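Local coordinates for protein lectin (Trichosanthes anguina, PDB 4HR6) that probably binds carbohydrate as a seed lectin, being a nontoxic three-chain homologue of type II ribosome-inactivating proteins, at residues Ala8-Gly11 with Thr12-Phe16. Numbering follows the deposited sequence.
Sequences ANSG and TYKTF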
loop_
_atom_site.group_PDB
_atom_site.type_symbol
_atom_site.label_atom_id
_atom_site.label_comp_id
_atom_site.label_asym_id
_atom_site.label_seq_id
_atom_site.Cartn_x
_atom_site.Cartn_y
_atom_site.Cartn_z
ATOM N N ALA A 8 -24.772 -12.525 -3.064
ATOM C CA ALA A 8 -23.568 -11.808 -2.641
ATOM C C ALA A 8 -22.860 -12.417 -1.440
ATOM O O ALA A 8 -23.447 -12.600 -0.376
ATOM C CB ALA A 8 -23.911 -10.367 -2.330
ATOM N N ASN A 9 -21.582 -12.708 -1.624
ATOM C CA ASN A 9 -20.701 -13.064 -0.523
ATOM C C ASN A 9 -19.370 -12.334 -0.705
ATOM O O ASN A 9 -19.193 -11.606 -1.679
ATOM C CB ASN A 9 -20.493 -14.583 -0.477
ATOM C CG ASN A 9 -20.062 -15.151 -1.811
ATOM O OD1 ASN A 9 -18.990 -14.829 -2.331
ATOM N ND2 ASN A 9 -20.899 -15.999 -2.381
ATOM N N SER A 10 -18.445 -12.547 0.227
ATOM C CA SER A 10 -17.122 -11.949 0.170
ATOM C C SER A 10 -16.489 -12.083 -1.213
ATOM O O SER A 10 -15.960 -11.109 -1.763
ATOM C CB SER A 10 -16.218 -12.575 1.234
ATOM O OG SER A 10 -14.905 -12.056 1.138
ATOM N N GLY A 11 -16.580 -13.276 -1.783
ATOM C CA GLY A 11 -16.029 -13.573 -3.104
ATOM C C GLY A 11 -16.578 -12.731 -4.246
ATOM O O GLY A 11 -15.814 -12.225 -5.077
ATOM N N THR A 12 -17.897 -12.577 -4.301
ATOM C CA THR A 12 -18.519 -11.806 -5.386
ATOM C C THR A 12 -18.326 -10.298 -5.159
ATOM O O THR A 12 -18.192 -9.562 -6.106
ATOM C CB THR A 12 -20.023 -12.117 -5.552
ATOM O OG1 THR A 12 -20.719 -11.711 -4.371
ATOM C CG2 THR A 12 -20.246 -13.623 -5.776
ATOM N N TYR A 13 -18.318 -9.854 -3.910
ATOM C CA TYR A 13 -17.967 -8.473 -3.600
ATOM C C TYR A 13 -16.582 -8.112 -4.159
ATOM O O TYR A 13 -16.455 -7.156 -4.913
ATOM C CB TYR A 13 -18.034 -8.217 -2.096
ATOM C CG TYR A 13 -17.523 -6.842 -1.721
ATOM C CD1 TYR A 13 -18.258 -5.697 -2.038
ATOM C CD2 TYR A 13 -16.292 -6.681 -1.102
ATOM C CE1 TYR A 13 -17.798 -4.438 -1.730
ATOM C CE2 TYR A 13 -15.819 -5.418 -0.778
ATOM C CZ TYR A 13 -16.572 -4.299 -1.106
ATOM O OH TYR A 13 -16.105 -3.048 -0.796
ATOM N N LYS A 14 -15.567 -8.918 -3.853
ATOM C CA LYS A 14 -14.193 -8.685 -4.346
ATOM C C LYS A 14 -14.065 -8.734 -5.856
ATOM O O LYS A 14 -13.296 -7.978 -6.436
ATOM C CB LYS A 14 -13.222 -9.696 -3.772
ATOM C CG LYS A 14 -12.959 -9.523 -2.300
ATOM C CD LYS A 14 -11.924 -10.542 -1.854
ATOM C CE LYS A 14 -11.862 -10.659 -0.343
ATOM N NZ LYS A 14 -11.108 -11.883 0.076
ATOM N N THR A 15 -14.806 -9.637 -6.490
ATOM C CA THR A 15 -14.867 -9.700 -7.953
ATOM C C THR A 15 -15.433 -8.417 -8.568
ATOM O O THR A 15 -14.940 -7.922 -9.575
ATOM C CB THR A 15 -15.739 -10.897 -8.380
ATOM O OG1 THR A 15 -15.138 -12.100 -7.891
ATOM C CG2 THR A 15 -15.874 -10.988 -9.866
ATOM N N PHE A 16 -16.510 -7.920 -7.978
ATOM C CA PHE A 16 -17.106 -6.644 -8.354
ATOM C C PHE A 16 -16.107 -5.471 -8.214
ATOM O O PHE A 16 -15.914 -4.727 -9.153
ATOM C CB PHE A 16 -18.358 -6.406 -7.491
ATOM C CG PHE A 16 -18.897 -5.018 -7.564
ATOM C CD1 PHE A 16 -19.605 -4.593 -8.678
ATOM C CD2 PHE A 16 -18.727 -4.148 -6.508
ATOM C CE1 PHE A 16 -20.124 -3.322 -8.736
ATOM C CE2 PHE A 16 -19.244 -2.868 -6.553
ATOM C CZ PHE A 16 -19.941 -2.453 -7.675
#
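The carbonyl oxygen of Gly11 takes two bonds from a single residue, Thr15: the hydroxyl OG1 lies 2.9 Å from Gly11 O and the backbone N of Thr15 3.1 Å from it, the two donors arriving from opposite faces of the carbonyl plane. Thr15 can do this because its OG1 is anti to its own carbonyl carbon (chi1 -61°), which turns the hydroxyl back along the helix. At the very start of the same helix, Asn9 and Thr12 form a capping box, in which each side chain bonds to the backbone N-H of the other residue. Asn9, the N-cap, accepts from Thr12 N at its OD1 (3.2 Å), with the donor well above the amide plane. In return, Asn9 N gives its hydrogen to Thr12 OG1 at 3.0 Å, and the two side chains cross at about a right angle. The first regular helical bond, Tyr13 N to Asn9 O, is 3.0 Å long and almost straight at 174°. Lys14 N bonds to Ser10 O, and CG of the same lysine packs 3.4 Å from that oxygen. Asp147 of one neighbouring chain holds both polar ends, Lys14 NZ by a salt bridge and Ser10 OG by a hydrogen bond. The capping box and first backbone bonds begin helix 10-24, which follows the loop after strand 2-4, while the Tyr13 ring meets Phe131 of the other neighbouring chain and its OH bonds to Met113 O there.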